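Local coordinates for protein separin (Saccharomyces cerevisiae, PDB 5U1T) that cleaves a cohesin subunit at the onset of anaphase as a caspase-like cysteine protease, releasing chromosomes for segregation, at residues 46-49 with 50-54; 100-103 with 104-108; 1150-1154 with 1155-1159; 1394-1397 with 1398-1402. All coordinates share one frame; numbering follows the deposited sequence.

Interaction 1 (46-49 with 50-54); sequences EDIT and TVDHS
Asp47 and Thr50 meet at the entry to helix 48-64, whose first turn is built by this continuous stretch. The carbonyl O of Asp47 accepts the backbone N of Thr50 at 3.2 Å, with the donor standing above the carbonyl plane. The two side chains cross at about a right angle, Asp47 OD2 stopping 3.9 Å from Thr50 OG1. Next comes Ile48, whose O takes the backbone N of Asp52 at 3.0 Å, in the carbonyl plane: an i to i+4 helical bond. With CG1 anti to the backbone N (chi1 -169°) and the chain turned at chi2 (73°), Ile48 CD1 comes to 4.2 Å from CB of Val51. Nearer the root of the branch, Ile48 CG1 lies 4.0 Å from OD1 of Asp52. The Asp52 side chain folds back toward the helix start, its OD2 3.3 Å from Ile48 O, acceptor against acceptor; the amino end of the helix may partly offset this and the like charge of Glu97 near OD1. Leu93 and Glu97 of helix 91-103 touch Ile48. Thr49 points its CB bond away and joins the contact mainly through its backbone, its O receiving N of His53 at 3.1 Å. One turn on, Thr50 O is gripped twice, by Ser54 N and, 3.2 Å away, by Ser54 OG, the two donors arriving from opposite faces of the carbonyl plane.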
loop_
_atom_site.group_PDB
_atom_site.type_symbol
_atom_site.label_atom_id
_atom_site.label_comp_id
_atom_site.label_asym_id
_atom_site.label_seq_id
_atom_site.Cartn_x
_atom_site.Cartn_y
_atom_site.Cartn_z
ATOM N N GLU A 46 41.270 54.750 14.126
ATOM C CA GLU A 46 42.424 54.788 15.017
ATOM C C GLU A 46 43.115 53.429 15.096
ATOM O O GLU A 46 44.337 53.356 15.260
ATOM C CB GLU A 46 41.998 55.267 16.410
ATOM C CG GLU A 46 41.730 56.776 16.447
ATOM C CD GLU A 46 41.184 57.292 17.791
ATOM O OE1 GLU A 46 40.164 56.757 18.295
ATOM O OE2 GLU A 46 41.784 58.259 18.331
ATOM N N ASP A 47 42.333 52.358 14.962
ATOM C CA ASP A 47 42.870 51.001 15.017
ATOM C C ASP A 47 42.331 50.159 13.866
ATOM O O ASP A 47 41.153 49.809 13.851
ATOM C CB ASP A 47 42.531 50.361 16.367
ATOM C CG ASP A 47 43.256 49.038 16.604
ATOM O OD1 ASP A 47 44.300 48.777 15.956
ATOM O OD2 ASP A 47 42.761 48.255 17.458
ATOM N N ILE A 48 43.200 49.839 12.907
ATOM C CA ILE A 48 42.796 49.167 11.670
ATOM C C ILE A 48 42.362 47.731 11.935
ATOM O O ILE A 48 41.596 47.156 11.171
ATOM C CB ILE A 48 43.935 49.171 10.623
ATOM C CG1 ILE A 48 43.428 48.710 9.254
ATOM C CG2 ILE A 48 45.088 48.302 11.079
ATOM C CD1 ILE A 48 42.569 49.720 8.550
ATOM N N THR A 49 42.850 47.164 13.034
ATOM C CA THR A 49 42.547 45.782 13.391
ATOM C C THR A 49 41.052 45.606 13.675
ATOM O O THR A 49 40.493 44.533 13.446
ATOM C CB THR A 49 43.389 45.327 14.609
ATOM O OG1 THR A 49 43.112 46.165 15.732
ATOM C CG2 THR A 49 44.878 45.428 14.295
ATOM N N THR A 50 40.410 46.672 14.141
ATOM C CA THR A 50 38.957 46.696 14.309
ATOM C C THR A 50 38.233 46.505 12.981
ATOM O O THR A 50 37.246 45.765 12.880
ATOM C CB THR A 50 38.499 48.024 14.925
ATOM O OG1 THR A 50 39.052 48.147 16.236
ATOM C CG2 THR A 50 36.995 48.084 15.014
ATOM N N VAL A 51 38.732 47.199 11.965
ATOM C CA VAL A 51 38.155 47.159 10.632
ATOM C C VAL A 51 38.303 45.752 10.053
ATOM O O VAL A 51 37.358 45.207 9.466
ATOM C CB VAL A 51 38.822 48.222 9.700
ATOM C CG1 VAL A 51 38.462 47.991 8.247
ATOM C CG2 VAL A 51 38.417 49.625 10.120
ATOM N N ASP A 52 39.491 45.176 10.240
ATOM C CA ASP A 52 39.812 43.851 9.727
ATOM C C ASP A 52 38.869 42.822 10.305
ATOM O O ASP A 52 38.410 41.901 9.623
ATOM C CB ASP A 52 41.239 43.459 10.087
ATOM C CG ASP A 52 42.262 44.408 9.543
ATOM O OD1 ASP A 52 42.027 45.014 8.483
ATOM O OD2 ASP A 52 43.318 44.547 10.180
ATOM N N HIS A 53 38.628 42.975 11.598
ATOM C CA HIS A 53 37.715 42.120 12.306
ATOM C C HIS A 53 36.346 42.183 11.641
ATOM O O HIS A 53 35.792 41.148 11.245
ATOM C CB HIS A 53 37.627 42.532 13.764
ATOM C CG HIS A 53 36.848 41.574 14.590
ATOM N ND1 HIS A 53 37.421 40.460 15.167
ATOM C CD2 HIS A 53 35.526 41.519 14.885
ATOM C CE1 HIS A 53 36.489 39.778 15.808
ATOM N NE2 HIS A 53 35.331 40.394 15.645
ATOM N N SER A 54 35.811 43.399 11.502
ATOM C CA SER A 54 34.554 43.597 10.803
ATOM C C SER A 54 34.624 43.033 9.398
ATOM O O SER A 54 33.691 42.397 8.947
ATOM C CB SER A 54 34.189 45.064 10.759
ATOM O OG SER A 54 34.191 45.599 12.065
#

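Interaction 2 (100-103 with 104-108)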
loop_
_atom_site.group_PDB
_atom_site.type_symbol
_atom_site.label_atom_id
_atom_site.label_comp_id
_atom_site.label_asym_id
_atom_site.label_seq_id
_atom_site.Cartn_x
_atom_site.Cartn_y
_atom_site.Cartn_z
ATOM N N PHE A 100 45.182 40.464 2.351
ATOM C CA PHE A 100 44.021 40.138 3.170
ATOM C C PHE A 100 42.749 40.069 2.324
ATOM O O PHE A 100 42.010 39.091 2.390
ATOM C CB PHE A 100 43.887 41.175 4.285
ATOM C CG PHE A 100 42.716 40.962 5.208
ATOM C CD1 PHE A 100 42.370 39.695 5.654
ATOM C CD2 PHE A 100 41.984 42.059 5.679
ATOM C CE1 PHE A 100 41.281 39.514 6.534
ATOM C CE2 PHE A 100 40.909 41.889 6.560
ATOM C CZ PHE A 100 40.555 40.613 6.986
ATOM N N LEU A 101 42.527 41.097 1.506
ATOM C CA LEU A 101 41.375 41.163 0.617
ATOM C C LEU A 101 41.331 39.935 -0.300
ATOM O O LEU A 101 40.260 39.322 -0.524
ATOM C CB LEU A 101 41.411 42.462 -0.213
ATOM C CG LEU A 101 40.221 42.772 -1.143
ATOM C CD1 LEU A 101 40.052 44.274 -1.359
ATOM C CD2 LEU A 101 40.324 42.048 -2.499
ATOM N N PHE A 102 42.499 39.583 -0.827
ATOM C CA PHE A 102 42.596 38.488 -1.770
ATOM C C PHE A 102 42.375 37.145 -1.091
ATOM O O PHE A 102 41.668 36.292 -1.619
ATOM C CB PHE A 102 43.939 38.488 -2.452
ATOM C CG PHE A 102 44.075 37.454 -3.515
ATOM C CD1 PHE A 102 43.707 37.735 -4.814
ATOM C CD2 PHE A 102 44.594 36.202 -3.227
ATOM C CE1 PHE A 102 43.847 36.788 -5.806
ATOM C CE2 PHE A 102 44.739 35.246 -4.216
ATOM C CZ PHE A 102 44.365 35.540 -5.508
ATOM N N ASN A 103 42.979 36.970 0.079
ATOM C CA ASN A 103 42.910 35.704 0.782
ATOM C C ASN A 103 41.488 35.373 1.232
ATOM O O ASN A 103 41.101 34.221 1.267
ATOM C CB ASN A 103 43.861 35.710 1.971
ATOM C CG ASN A 103 45.287 35.476 1.560
ATOM O OD1 ASN A 103 45.564 35.016 0.450
ATOM N ND2 ASN A 103 46.205 35.796 2.444
ATOM N N GLU A 104 40.715 36.408 1.531
ATOM C CA GLU A 104 39.368 36.258 2.016
ATOM C C GLU A 104 38.378 35.980 0.906
ATOM O O GLU A 104 37.209 35.827 1.173
ATOM C CB GLU A 104 38.936 37.513 2.753
ATOM C CG GLU A 104 39.729 37.829 3.980
ATOM C CD GLU A 104 39.275 37.034 5.174
ATOM O OE1 GLU A 104 39.758 35.905 5.354
ATOM O OE2 GLU A 104 38.432 37.519 5.947
ATOM N N THR A 105 38.832 35.906 -0.337
ATOM C CA THR A 105 37.894 35.884 -1.458
ATOM C C THR A 105 38.317 34.916 -2.559
ATOM O O THR A 105 37.767 34.947 -3.657
ATOM C CB THR A 105 37.732 37.305 -2.070
ATOM O OG1 THR A 105 39.035 37.873 -2.356
ATOM C CG2 THR A 105 36.988 38.234 -1.114
ATOM N N ASN A 106 39.293 34.061 -2.264
ATOM C CA ASN A 106 39.857 33.154 -3.257
ATOM C C ASN A 106 40.248 31.813 -2.641
ATOM O O ASN A 106 40.636 31.756 -1.477
ATOM C CB ASN A 106 41.115 33.764 -3.924
ATOM C CG ASN A 106 40.838 35.062 -4.691
ATOM O OD1 ASN A 106 40.496 35.029 -5.868
ATOM N ND2 ASN A 106 41.000 36.204 -4.028
ATOM N N LEU A 107 40.200 30.738 -3.423
ATOM C CA LEU A 107 40.722 29.476 -2.934
ATOM C C LEU A 107 42.199 29.616 -2.658
ATOM O O LEU A 107 42.677 29.391 -1.545
ATOM C CB LEU A 107 40.494 28.340 -3.927
ATOM C CG LEU A 107 41.014 27.021 -3.334
ATOM C CD1 LEU A 107 40.232 26.580 -2.078
ATOM C CD2 LEU A 107 41.101 25.917 -4.369
ATOM N N PHE A 108 42.921 30.003 -3.702
ATOM C CA PHE A 108 44.353 30.298 -3.625
ATOM C C PHE A 108 44.635 31.332 -2.561
ATOM O O PHE A 108 43.787 32.165 -2.263
ATOM C CB PHE A 108 44.862 30.771 -4.984
ATOM C CG PHE A 108 44.263 30.003 -6.134
ATOM C CD1 PHE A 108 44.834 28.814 -6.569
ATOM C CD2 PHE A 108 43.089 30.436 -6.747
ATOM C CE1 PHE A 108 44.262 28.103 -7.608
ATOM C CE2 PHE A 108 42.551 29.740 -7.775
ATOM C CZ PHE A 108 43.138 28.569 -8.205
#
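Asn106 lies back against Phe102 where helix 91-103 gives way to the loop that follows. Its CB sits over the face of the Phe102 ring, 4.2 Å from the centroid, a CH-pi contact. With CG beside the backbone N (chi1 -62°) the amide turns back over that ring, Asn106 CG lying 3.6 Å from Phe102 CE1. At the tip OD1 accepts Asn125 ND2, while ND2 rests over the ring centre and gives a nearly straight hydrogen bond to Phe102 O, on a carbonyl lone pair. Amide and ring are stacked, their planes 18° apart. Thr105 N, above the carbonyl plane, is the second donor to Phe102 O. An alanine at Phe102 would take away the ring, and the Asn106 amide would probably be left over a gap, held flat by its hydrogen bonds alone. Thr105 OG1 donates to Leu101 O, and Glu104 CG packs 3.4 Å from Phe100 CE1. Tyr128 OH bonds both Thr105 OG1 and Asn106 ND2. The helix end packs on helix 48-64, through Phe100, Glu104 and Thr105, and on helix 69-87, through Leu101 and Thr105; farther along the loop, Phe108 touches helix 408-425.

Interaction 3 (1150-1154 with 1155-1159)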
loop_
_atom_site.group_PDB
_atom_site.type_symbol
_atom_site.label_atom_id
_atom_site.label_comp_id
_atom_site.label_asym_id
_atom_site.label_seq_id
_atom_site.Cartn_x
_atom_site.Cartn_y
_atom_site.Cartn_z
ATOM N N LYS A 1150 -43.190 -29.587 2.536
ATOM C CA LYS A 1150 -43.204 -31.026 2.712
ATOM C C LYS A 1150 -43.021 -31.676 1.368
ATOM O O LYS A 1150 -43.502 -31.190 0.350
ATOM C CB LYS A 1150 -44.502 -31.517 3.359
ATOM C CG LYS A 1150 -44.439 -32.956 3.853
ATOM C CD LYS A 1150 -45.821 -33.616 3.858
ATOM C CE LYS A 1150 -46.817 -32.872 4.738
ATOM N NZ LYS A 1150 -48.257 -33.146 4.421
ATOM N N LEU A 1151 -42.310 -32.788 1.383
ATOM C CA LEU A 1151 -41.982 -33.509 0.179
ATOM C C LEU A 1151 -42.328 -34.977 0.392
ATOM O O LEU A 1151 -41.673 -35.664 1.171
ATOM C CB LEU A 1151 -40.512 -33.315 -0.134
ATOM C CG LEU A 1151 -40.042 -33.526 -1.559
ATOM C CD1 LEU A 1151 -38.905 -32.555 -1.872
ATOM C CD2 LEU A 1151 -39.614 -34.977 -1.767
ATOM N N GLU A 1152 -43.384 -35.439 -0.270
ATOM C CA GLU A 1152 -43.830 -36.823 -0.135
ATOM C C GLU A 1152 -43.430 -37.625 -1.368
ATOM O O GLU A 1152 -44.182 -37.682 -2.336
ATOM C CB GLU A 1152 -45.349 -36.891 0.080
ATOM C CG GLU A 1152 -45.840 -36.291 1.392
ATOM C CD GLU A 1152 -47.291 -35.800 1.319
ATOM O OE1 GLU A 1152 -47.565 -34.800 0.617
ATOM O OE2 GLU A 1152 -48.167 -36.412 1.970
ATOM N N PRO A 1153 -42.247 -38.257 -1.334
ATOM C CA PRO A 1153 -41.754 -38.985 -2.509
ATOM C C PRO A 1153 -42.732 -40.050 -2.996
ATOM O O PRO A 1153 -42.905 -40.200 -4.200
ATOM C CB PRO A 1153 -40.461 -39.640 -2.011
ATOM C CG PRO A 1153 -40.114 -38.938 -0.744
ATOM C CD PRO A 1153 -41.406 -38.487 -0.152
ATOM N N ARG A 1154 -43.364 -40.775 -2.079
ATOM C CA ARG A 1154 -44.234 -41.879 -2.481
ATOM C C ARG A 1154 -45.528 -41.343 -3.112
ATOM O O ARG A 1154 -46.038 -41.917 -4.068
ATOM C CB ARG A 1154 -44.529 -42.791 -1.281
ATOM C CG ARG A 1154 -45.585 -43.849 -1.516
ATOM C CD ARG A 1154 -45.035 -45.076 -2.240
ATOM N NE ARG A 1154 -43.806 -45.556 -1.610
ATOM C CZ ARG A 1154 -43.713 -46.646 -0.855
ATOM N NH1 ARG A 1154 -42.541 -46.979 -0.329
ATOM N NH2 ARG A 1154 -44.776 -47.406 -0.631
ATOM N N ARG A 1155 -46.022 -40.222 -2.592
ATOM C CA ARG A 1155 -47.247 -39.593 -3.077
ATOM C C ARG A 1155 -46.968 -38.638 -4.241
ATOM O O ARG A 1155 -47.895 -38.118 -4.862
ATOM C CB ARG A 1155 -47.935 -38.848 -1.928
ATOM C CG ARG A 1155 -49.384 -38.394 -2.193
ATOM C CD ARG A 1155 -50.320 -39.555 -2.606
ATOM N NE ARG A 1155 -51.704 -39.396 -2.129
ATOM C CZ ARG A 1155 -52.569 -38.484 -2.591
ATOM N NH1 ARG A 1155 -52.184 -37.622 -3.545
ATOM N NH2 ARG A 1155 -53.817 -38.413 -2.087
ATOM N N LYS A 1156 -45.686 -38.423 -4.530
ATOM C CA LYS A 1156 -45.232 -37.469 -5.551
ATOM C C LYS A 1156 -45.835 -36.070 -5.359
ATOM O O LYS A 1156 -46.236 -35.407 -6.318
ATOM C CB LYS A 1156 -45.555 -37.987 -6.951
ATOM C CG LYS A 1156 -45.059 -39.394 -7.219
ATOM C CD LYS A 1156 -43.533 -39.511 -7.183
ATOM C CE LYS A 1156 -43.124 -40.985 -7.259
ATOM N NZ LYS A 1156 -41.676 -41.211 -7.060
ATOM N N ARG A 1157 -45.861 -35.616 -4.113
ATOM C CA ARG A 1157 -46.600 -34.422 -3.754
ATOM C C ARG A 1157 -45.695 -33.403 -3.068
ATOM O O ARG A 1157 -44.821 -33.758 -2.271
ATOM C CB ARG A 1157 -47.785 -34.803 -2.852
ATOM C CG ARG A 1157 -48.785 -33.698 -2.658
ATOM C CD ARG A 1157 -50.127 -34.257 -2.291
ATOM N NE ARG A 1157 -50.052 -34.924 -1.004
ATOM C CZ ARG A 1157 -51.041 -35.616 -0.452
ATOM N NH1 ARG A 1157 -50.849 -36.180 0.734
ATOM N NH2 ARG A 1157 -52.213 -35.737 -1.068
ATOM N N ARG A 1158 -45.907 -32.141 -3.402
ATOM C CA ARG A 1158 -45.146 -31.040 -2.870
ATOM C C ARG A 1158 -46.067 -29.996 -2.332
ATOM O O ARG A 1158 -46.843 -29.442 -3.064
ATOM C CB ARG A 1158 -44.404 -30.384 -4.003
ATOM C CG ARG A 1158 -42.906 -30.471 -3.924
ATOM C CD ARG A 1158 -42.315 -30.092 -5.260
ATOM N NE ARG A 1158 -41.346 -31.067 -5.715
ATOM C CZ ARG A 1158 -41.433 -31.702 -6.865
ATOM N NH1 ARG A 1158 -40.513 -32.569 -7.209
ATOM N NH2 ARG A 1158 -42.439 -31.461 -7.669
ATOM N N THR A 1159 -45.959 -29.686 -1.060
ATOM C CA THR A 1159 -46.827 -28.666 -0.483
ATOM C C THR A 1159 -46.039 -27.787 0.464
ATOM O O THR A 1159 -44.996 -28.177 0.966
ATOM C CB THR A 1159 -48.035 -29.286 0.255
ATOM O OG1 THR A 1159 -47.582 -30.039 1.380
ATOM C CG2 THR A 1159 -48.786 -30.218 -0.667
#
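Glu1152 sets its CG beside the backbone N and runs on extended, while Arg1157 places its CG anti to the N (chi1 -168°) and bends at chi3 (64°); these torsions bring the two chains side by side, pointing the same way, and turn the guanidinium edge to the carboxylate. Arg1157 takes it side-on in a salt bridge: NE gives a straight bond to Glu1152 OE1 at 3.0 Å, from above the carboxylate plane, and NH1 reaches Glu1152 OE2 at 3.0 Å on the syn side, the planes of the two groups 37° apart. Two bonds at once fix the rotation of both flat groups. Arg1155 CG covers one face of the Arg1157 guanidinium, and Glu1291 forms salt bridges to both arginines, probably balancing their gathered charge. The backbone is an antiparallel beta hairpin of strands 1146-1152 and 1157-1163. Glu1152 and Arg1157 are a hydrogen-bonded pair, Glu1152 N meeting Arg1157 O at 3.0 Å; Lys1156, with positive phi, and Arg1157 together face Glu1152 in a G1 beta bulge. Lys1150 pairs likewise with Thr1159 on the same face. From the other face, Leu1151 and Arg1158 pack on Met1126 of helix 1111-1127, and Arg1158 also touches helix 1062-1072. Strand 1132-1139 flanks the hairpin along strand 1146-1152.

Interaction 4 (1394-1397 with 1398-1402); sequences LLSR and FHYQL
Tyr1400 lays its ring on the shoulder formed by Leu1395 CB, Leu1395 O and Ser1396 N, with Leu1395 CB within 3.4 Å of Tyr1400 CE1 and the two side chains crossing at about a right angle. One ring face covers that bump of the last helical turn. Past the ring, Ser1396 OG donates to Tyr1400 OH at 3.0 Å, and Asn1392 OD1 bonds the same hydroxyl. With a phenylalanine in place of Tyr1400 the ring could stay, but Ser1396 OG and Asn1392 OD1 would probably both lose their mate. The backbone makes a Schellman motif ending helix 1388-1397: Tyr1400 N bonds Leu1395 O at 2.9 Å, His1399 N makes a weak bond to Ser1396 O, and His1399 has a positive phi. The packing of Leu1395 on Tyr1400 is the apolar contact that goes with this motif. Leu1395 CD2 reaches on to Leu1402 CD1, 4.0 Å away. Around the helix, the Phe1398 ring fits into the angle between the extended Arg1397 chain, over its face, and Leu1394 O, at its edge. Arg1397 CG makes a CH-pi contact 4.1 Å from the Phe1398 centroid; NE follows at 3.5 Å from Phe1398 CZ, with the like charge of Lys1488 close by, guanidinium and ring 19° from parallel.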
loop_
_atom_site.group_PDB
_atom_site.type_symbol
_atom_site.label_atom_id
_atom_site.label_comp_id
_atom_site.label_asym_id
_atom_site.label_seq_id
_atom_site.Cartn_x
_atom_site.Cartn_y
_atom_site.Cartn_z
ATOM N N LEU A 1394 -26.477 -38.353 0.872
ATOM C CA LEU A 1394 -26.420 -39.364 1.918
ATOM C C LEU A 1394 -27.235 -40.588 1.508
ATOM O O LEU A 1394 -26.791 -41.727 1.682
ATOM C CB LEU A 1394 -26.936 -38.811 3.242
ATOM C CG LEU A 1394 -25.876 -38.339 4.230
ATOM C CD1 LEU A 1394 -26.513 -38.038 5.573
ATOM C CD2 LEU A 1394 -24.791 -39.380 4.375
ATOM N N LEU A 1395 -28.423 -40.356 0.954
ATOM C CA LEU A 1395 -29.254 -41.466 0.506
ATOM C C LEU A 1395 -28.645 -42.141 -0.734
ATOM O O LEU A 1395 -28.669 -43.368 -0.853
ATOM C CB LEU A 1395 -30.692 -41.006 0.226
ATOM C CG LEU A 1395 -31.550 -40.484 1.390
ATOM C CD1 LEU A 1395 -32.967 -40.198 0.942
ATOM C CD2 LEU A 1395 -31.562 -41.421 2.568
ATOM N N SER A 1396 -28.087 -41.362 -1.653
ATOM C CA SER A 1396 -27.383 -41.965 -2.789
ATOM C C SER A 1396 -26.197 -42.821 -2.329
ATOM O O SER A 1396 -25.901 -43.846 -2.927
ATOM C CB SER A 1396 -26.898 -40.894 -3.770
ATOM O OG SER A 1396 -27.881 -40.638 -4.761
ATOM N N ARG A 1397 -25.541 -42.402 -1.255
ATOM C CA ARG A 1397 -24.392 -43.121 -0.721
ATOM C C ARG A 1397 -24.770 -44.515 -0.244
ATOM O O ARG A 1397 -23.935 -45.425 -0.251
ATOM C CB ARG A 1397 -23.760 -42.327 0.427
ATOM C CG ARG A 1397 -22.446 -42.877 0.965
ATOM C CD ARG A 1397 -21.902 -41.974 2.068
ATOM N NE ARG A 1397 -20.999 -42.694 2.960
ATOM C CZ ARG A 1397 -20.339 -42.134 3.969
ATOM N NH1 ARG A 1397 -19.532 -42.873 4.737
ATOM N NH2 ARG A 1397 -20.491 -40.834 4.208
ATOM N N PHE A 1398 -26.025 -44.695 0.161
ATOM C CA PHE A 1398 -26.468 -45.990 0.684
ATOM C C PHE A 1398 -27.697 -46.520 -0.080
ATOM O O PHE A 1398 -28.646 -47.045 0.518
ATOM C CB PHE A 1398 -26.768 -45.883 2.192
ATOM C CG PHE A 1398 -25.594 -45.412 3.029
ATOM C CD1 PHE A 1398 -24.610 -46.301 3.438
ATOM C CD2 PHE A 1398 -25.481 -44.080 3.406
ATOM C CE1 PHE A 1398 -23.533 -45.873 4.208
ATOM C CE2 PHE A 1398 -24.409 -43.641 4.174
ATOM C CZ PHE A 1398 -23.431 -44.543 4.573
ATOM N N HIS A 1399 -27.686 -46.311 -1.380
ATOM C CA HIS A 1399 -28.694 -46.841 -2.266
ATOM C C HIS A 1399 -30.087 -46.785 -1.703
ATOM O O HIS A 1399 -30.845 -47.707 -1.854
ATOM C CB HIS A 1399 -28.333 -48.260 -2.631
ATOM C CG HIS A 1399 -26.948 -48.403 -3.141
ATOM N ND1 HIS A 1399 -25.900 -48.765 -2.334
ATOM C CD2 HIS A 1399 -26.436 -48.231 -4.376
ATOM C CE1 HIS A 1399 -24.799 -48.817 -3.052
ATOM N NE2 HIS A 1399 -25.097 -48.498 -4.295
ATOM N N TYR A 1400 -30.405 -45.698 -1.036
ATOM C CA TYR A 1400 -31.772 -45.378 -0.699
ATOM C C TYR A 1400 -32.402 -46.458 0.145
ATOM O O TYR A 1400 -33.490 -46.909 -0.118
ATOM C CB TYR A 1400 -32.582 -45.128 -1.950
ATOM C CG TYR A 1400 -32.133 -43.913 -2.684
ATOM C CD1 TYR A 1400 -32.366 -42.664 -2.180
ATOM C CD2 TYR A 1400 -31.457 -44.010 -3.873
ATOM C CE1 TYR A 1400 -31.944 -41.543 -2.845
ATOM C CE2 TYR A 1400 -31.034 -42.886 -4.542
ATOM C CZ TYR A 1400 -31.286 -41.664 -4.012
ATOM O OH TYR A 1400 -30.880 -40.556 -4.658
ATOM N N GLN A 1401 -31.709 -46.853 1.187
ATOM C CA GLN A 1401 -32.118 -47.985 1.952
ATOM C C GLN A 1401 -32.161 -47.551 3.377
ATOM O O GLN A 1401 -31.134 -47.408 3.994
ATOM C CB GLN A 1401 -31.075 -49.076 1.800
ATOM C CG GLN A 1401 -30.972 -49.673 0.405
ATOM C CD GLN A 1401 -29.872 -50.703 0.285
ATOM O OE1 GLN A 1401 -28.912 -50.677 1.037
ATOM N NE2 GLN A 1401 -30.013 -51.613 -0.662
ATOM N N LEU A 1402 -33.352 -47.331 3.907
ATOM C CA LEU A 1402 -33.510 -46.977 5.310
ATOM C C LEU A 1402 -34.018 -48.158 6.071
ATOM O O LEU A 1402 -34.931 -48.816 5.643
ATOM C CB LEU A 1402 -34.521 -45.852 5.466
ATOM C CG LEU A 1402 -34.233 -44.476 4.894
ATOM C CD1 LEU A 1402 -33.859 -44.580 3.440
ATOM C CD2 LEU A 1402 -35.451 -43.608 5.061
#

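The four contacts form two pairs at opposite ends of the elongated chain. Interactions 1 and 2 lie in the helical part, centres about 18 Å apart, and touch where Asp52 O packs 3.6 Å from Phe100 CZ, joining helix 48-64 to helix 91-103. Interactions 3 and 4 belong to the peptidase C50 region, with centres also about 18 Å apart and nearest atoms about 7 Å apart; they do not touch, but helix 1111-1127 packs against both. Between the pairs, nearest atoms are at least about 91 Å apart. All four lie away from Cys1497, the probable catalytic cysteine, and are structural packing rather than parts of its site.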